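Local coordinates for NAD-dependent protein deacylase 2 (Archaeoglobus fulgidus, PDB 4TWJ) that removes acetyl and other acyl groups from lysine side chains in an NAD-dependent reaction, acting on the archaeal chromatin protein Alba among others, at residues W64-S67 with M68-K71; E131-D134 with W135-V139. All coordinates share one frame; numbering follows the deposited sequence.

How the contacts relate
Both contacts lie in the small domain of the sirtuin, contact 1 on helix 60-73 of its helical part and contact 2 in the zinc module, where strand 132-134 leads toward helix 139-143. Their centres are about 16 Å apart, and they meet where Trp64 CZ3 packs 3.8 Å from Trp135 CZ3. Phe142 joins them as well, touched by Ser67, Met68 and Lys71 of contact 1 and edge-to-face with Trp135. The modified lysine of the bound myristoylated peptide reaches both: it packs on Phe66, Ser67, Met70 and Lys71, and on Trp135. The zinc end belongs to contact 2, with the Tyr133 side chain about 5 Å from the metal and that of Trp64 about 12 Å.

Contact 1. Residues W64-S67 with M68-K71; sequences WEFS and MEMK
Phe66 O receives the N-H of Met70 at 2.9 Å, the shortest of four consecutive i to i+4 bonds that make residues 64-71 two turns of the alpha-helix 60-73. Met68, Glu69 and Lys71 give their N-H to Trp64 O, Glu65 O and Ser67 O in the same way. The same i to i+4 spacing brings the Phe66 and Met70 side chains together as a CH-pi and Met-aromatic pair. Phe66 sends its ring off with CG anti to the backbone N (chi1 173°), and Met70, bent at both chi2 and chi3, folds across it. Met70 CG sits over one face, 3.6 Å from the ring centroid and displaced toward the rim on the CZ side. From there the sulfur runs outward: Met70 SD stands obliquely at 4.3 Å from the centroid, and the terminal methyl CE ends 3.7 Å from Phe66 CE1. Phe66, Ser67, Met70 and Lys71 all pack on the acyl-lysine side chain of the bound peptide, consistent with the pair forming part of the wall of the acyl-lysine channel. Ser67, about 7 Å from the side chain of the NAD-binding Ile102, turns its hydroxyl back to the carbonyl oxygen of Phe63 within the helix. On another side Trp64 packs against Met121, Ile147 and Pro148, its indole N-H bonded to Val158 O, which ties the helix to the zinc module. Met68 is extended beyond CG, and this carries its sulfur past the carbonyl of Trp64 to the bent side chain of Glu65. Crossing that chain at a slant, Met68 SD comes to 3.8 Å from Glu65 OE2.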
loop_
_atom_site.group_PDB
_atom_site.type_symbol
_atom_site.label_atom_id
_atom_site.label_comp_id
_atom_site.label_asym_id
_atom_site.label_seq_id
_atom_site.Cartn_x
_atom_site.Cartn_y
_atom_site.Cartn_z
ATOM N N TRP A 64 -16.380 1.208 11.703
ATOM C CA TRP A 64 -15.761 0.193 12.549
ATOM C C TRP A 64 -16.326 -1.213 12.305
ATOM O O TRP A 64 -15.573 -2.185 12.298
ATOM C CB TRP A 64 -15.853 0.596 14.023
ATOM C CG TRP A 64 -14.850 1.656 14.374
ATOM C CD1 TRP A 64 -15.100 2.930 14.800
ATOM C CD2 TRP A 64 -13.429 1.529 14.300
ATOM N NE1 TRP A 64 -13.914 3.599 15.013
ATOM C CE2 TRP A 64 -12.874 2.759 14.711
ATOM C CE3 TRP A 64 -12.570 0.486 13.938
ATOM C CZ2 TRP A 64 -11.499 2.977 14.760
ATOM C CZ3 TRP A 64 -11.210 0.697 13.995
ATOM C CH2 TRP A 64 -10.684 1.937 14.404
ATOM N N GLU A 65 -17.634 -1.319 12.098
ATOM C CA GLU A 65 -18.247 -2.613 11.776
ATOM C C GLU A 65 -17.753 -3.126 10.418
ATOM O O GLU A 65 -17.506 -4.315 10.250
ATOM C CB GLU A 65 -19.778 -2.513 11.786
ATOM C CG GLU A 65 -20.381 -2.201 13.152
ATOM C CD GLU A 65 -20.294 -3.352 14.139
ATOM O OE1 GLU A 65 -20.448 -3.102 15.358
ATOM O OE2 GLU A 65 -20.082 -4.504 13.709
ATOM N N PHE A 66 -17.594 -2.217 9.460
ATOM C CA PHE A 66 -17.021 -2.565 8.161
ATOM C C PHE A 66 -15.584 -3.068 8.321
ATOM O O PHE A 66 -15.205 -4.070 7.720
ATOM C CB PHE A 66 -17.067 -1.363 7.216
ATOM C CG PHE A 66 -16.344 -1.582 5.918
ATOM C CD1 PHE A 66 -16.843 -2.471 4.973
ATOM C CD2 PHE A 66 -15.166 -0.900 5.638
ATOM C CE1 PHE A 66 -16.180 -2.675 3.772
ATOM C CE2 PHE A 66 -14.498 -1.098 4.438
ATOM C CZ PHE A 66 -15.006 -1.989 3.506
ATOM N N SER A 67 -14.802 -2.384 9.154
ATOM C CA SER A 67 -13.413 -2.769 9.400
ATOM C C SER A 67 -13.307 -4.148 10.054
ATOM O O SER A 67 -12.369 -4.901 9.776
ATOM C CB SER A 67 -12.708 -1.721 10.270
ATOM O OG SER A 67 -12.643 -0.467 9.612
ATOM N N MET A 68 -14.264 -4.474 10.920
ATOM C CA MET A 68 -14.306 -5.790 11.562
ATOM C C MET A 68 -14.561 -6.896 10.545
ATOM O O MET A 68 -13.994 -7.983 10.653
ATOM C CB MET A 68 -15.394 -5.834 12.633
ATOM C CG MET A 68 -15.056 -5.031 13.872
ATOM S SD MET A 68 -16.486 -4.792 14.932
ATOM C CE MET A 68 -15.724 -3.860 16.260
ATOM N N GLU A 69 -15.420 -6.616 9.568
ATOM C CA GLU A 69 -15.687 -7.562 8.484
ATOM C C GLU A 69 -14.471 -7.703 7.571
ATOM O O GLU A 69 -14.118 -8.811 7.168
ATOM C CB GLU A 69 -16.900 -7.119 7.662
ATOM C CG GLU A 69 -18.216 -7.189 8.420
ATOM C CD GLU A 69 -19.399 -6.666 7.622
ATOM O OE1 GLU A 69 -20.537 -7.094 7.910
ATOM O OE2 GLU A 69 -19.204 -5.825 6.715
ATOM N N MET A 70 -13.837 -6.577 7.253
ATOM C CA MET A 70 -12.685 -6.562 6.346
ATOM C C MET A 70 -11.458 -7.271 6.916
ATOM O O MET A 70 -10.705 -7.887 6.163
ATOM C CB MET A 70 -12.305 -5.124 5.970
ATOM C CG MET A 70 -13.293 -4.421 5.053
ATOM S SD MET A 70 -13.505 -5.237 3.458
ATOM C CE MET A 70 -15.014 -6.165 3.730
ATOM N N LYS A 71 -11.257 -7.188 8.232
ATOM C CA LYS A 71 -10.087 -7.807 8.872
ATOM C C LYS A 71 -10.011 -9.308 8.571
ATOM O O LYS A 71 -8.923 -9.856 8.395
ATOM C CB LYS A 71 -10.090 -7.569 10.393
ATOM C CG LYS A 71 -10.841 -8.620 11.201
ATOM C CD LYS A 71 -11.023 -8.218 12.653
ATOM C CE LYS A 71 -11.748 -9.296 13.442
ATOM N NZ LYS A 71 -11.001 -10.584 13.485
#

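Contact 2. Residues E131-D134 with W135-V139; sequences ETYD and WSEFV
Glu137 and Asp134 hold each other through two hydrogen bonds across a tight turn. Asp134 N gives a nearly straight bond (168°) to Glu137 OE2 at 2.8 Å, reaching the oxygen on its anti side and somewhat out of the carboxylate plane. In return Glu137 N bonds to Asp134 O at 3.0 Å, closing the turn. Glu137 can span this gap because its CG lies beside its own backbone N (chi1 -55°) and the chain then runs extended, back toward the strand. A water donates a second bond to Glu137 OE2 at 2.9 Å and a weak one to Thr132 O. The turn, a beta-turn with near-helical angles at Trp135 and Ser136, follows strand 132-134 at the edge of the three-stranded antiparallel sheet in the sirtuin zinc module. Asp134 OD1 lies 4.2 Å from Glu137 OE2; the salt bridge from Asp134 OD2 to Lys123 probably eases this closeness of like charges. Beyond Glu137, with CG anti to its carbonyl carbon in both residues, the Phe138 side chain crosses that of Tyr133 at about a right angle. Its CZ stands over one face of the tyrosine ring, offset toward the rim, while Phe138 CE2 touches Tyr133 CB at 3.5 Å. The ring planes are oblique at 48°. Tyr133 continues past Phe138 to zinc ligand Cys150, its OH hydrogen-bonded to the backbone N of Arg151.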
loop_
_atom_site.group_PDB
_atom_site.type_symbol
_atom_site.label_atom_id
_atom_site.label_comp_id
_atom_site.label_asym_id
_atom_site.label_seq_id
_atom_site.Cartn_x
_atom_site.Cartn_y
_atom_site.Cartn_z
ATOM N N GLU A 131 -8.263 13.177 22.397
ATOM C CA GLU A 131 -7.450 12.155 23.054
ATOM C C GLU A 131 -6.776 11.279 22.000
ATOM O O GLU A 131 -7.371 10.995 20.959
ATOM C CB GLU A 131 -8.329 11.286 23.957
ATOM C CG GLU A 131 -7.575 10.444 24.967
ATOM C CD GLU A 131 -6.961 11.250 26.104
ATOM O OE1 GLU A 131 -7.104 12.486 26.147
ATOM O OE2 GLU A 131 -6.320 10.631 26.970
ATOM N N THR A 132 -5.543 10.857 22.268
ATOM C CA THR A 132 -4.797 10.007 21.338
ATOM C C THR A 132 -4.650 8.586 21.869
ATOM O O THR A 132 -4.606 8.363 23.081
ATOM C CB THR A 132 -3.403 10.586 21.026
ATOM O OG1 THR A 132 -2.604 10.595 22.215
ATOM C CG2 THR A 132 -3.527 11.997 20.489
ATOM N N TYR A 133 -4.586 7.629 20.944
ATOM C CA TYR A 133 -4.533 6.207 21.275
ATOM C C TYR A 133 -3.573 5.451 20.375
ATOM O O TYR A 133 -3.327 5.853 19.235
ATOM C CB TYR A 133 -5.914 5.565 21.110
ATOM C CG TYR A 133 -6.952 6.117 22.046
ATOM C CD1 TYR A 133 -7.729 7.215 21.687
ATOM C CD2 TYR A 133 -7.153 5.548 23.299
ATOM C CE1 TYR A 133 -8.677 7.731 22.553
ATOM C CE2 TYR A 133 -8.095 6.055 24.169
ATOM C CZ TYR A 133 -8.851 7.145 23.797
ATOM O OH TYR A 133 -9.782 7.643 24.679
ATOM N N ASP A 134 -3.053 4.345 20.902
ATOM C CA ASP A 134 -2.386 3.325 20.108
ATOM C C ASP A 134 -3.383 2.217 19.813
ATOM O O ASP A 134 -4.248 1.916 20.640
ATOM C CB ASP A 134 -1.208 2.727 20.874
ATOM C CG ASP A 134 -0.133 3.739 21.175
ATOM O OD1 ASP A 134 0.344 3.772 22.325
ATOM O OD2 ASP A 134 0.240 4.507 20.268
ATOM N N TRP A 135 -3.243 1.596 18.647
ATOM C CA TRP A 135 -4.118 0.499 18.237
ATOM C C TRP A 135 -4.118 -0.665 19.236
ATOM O O TRP A 135 -5.140 -1.325 19.422
ATOM C CB TRP A 135 -3.718 0.002 16.847
ATOM C CG TRP A 135 -4.565 -1.112 16.320
ATOM C CD1 TRP A 135 -4.135 -2.337 15.911
ATOM C CD2 TRP A 135 -5.987 -1.106 16.142
ATOM N NE1 TRP A 135 -5.195 -3.097 15.486
ATOM C CE2 TRP A 135 -6.346 -2.365 15.617
ATOM C CE3 TRP A 135 -6.991 -0.160 16.372
ATOM C CZ2 TRP A 135 -7.670 -2.706 15.321
ATOM C CZ3 TRP A 135 -8.307 -0.499 16.079
ATOM C CH2 TRP A 135 -8.632 -1.761 15.559
ATOM N N SER A 136 -2.978 -0.894 19.884
ATOM C CA SER A 136 -2.856 -1.924 20.922
ATOM C C SER A 136 -3.886 -1.780 22.047
ATOM O O SER A 136 -4.201 -2.762 22.722
ATOM C CB SER A 136 -1.448 -1.910 21.522
ATOM O OG SER A 136 -1.182 -0.682 22.173
ATOM N N GLU A 137 -4.395 -0.566 22.248
ATOM C CA GLU A 137 -5.386 -0.297 23.291
ATOM C C GLU A 137 -6.788 -0.784 22.912
ATOM O O GLU A 137 -7.616 -1.039 23.788
ATOM C CB GLU A 137 -5.418 1.197 23.620
ATOM C CG GLU A 137 -4.061 1.764 23.998
ATOM C CD GLU A 137 -4.132 3.221 24.389
ATOM O OE1 GLU A 137 -4.705 3.505 25.454
ATOM O OE2 GLU A 137 -3.620 4.079 23.648
ATOM N N PHE A 138 -7.054 -0.913 21.613
ATOM C CA PHE A 138 -8.389 -1.265 21.123
ATOM C C PHE A 138 -8.499 -2.668 20.546
ATOM O O PHE A 138 -9.604 -3.197 20.424
ATOM C CB PHE A 138 -8.813 -0.291 20.023
ATOM C CG PHE A 138 -9.093 1.095 20.512
ATOM C CD1 PHE A 138 -10.113 1.327 21.419
ATOM C CD2 PHE A 138 -8.366 2.177 20.033
ATOM C CE1 PHE A 138 -10.387 2.605 21.860
ATOM C CE2 PHE A 138 -8.640 3.457 20.470
ATOM C CZ PHE A 138 -9.647 3.670 21.388
ATOM N N VAL A 139 -7.369 -3.260 20.173
ATOM C CA VAL A 139 -7.387 -4.449 19.322
ATOM C C VAL A 139 -8.118 -5.648 19.949
ATOM O O VAL A 139 -8.835 -6.361 19.244
ATOM C CB VAL A 139 -5.961 -4.834 18.851
ATOM C CG1 VAL A 139 -5.091 -5.286 20.018
ATOM C CG2 VAL A 139 -6.027 -5.896 17.757
HETATM O O HOH W 1 -2.379 6.420 24.771
#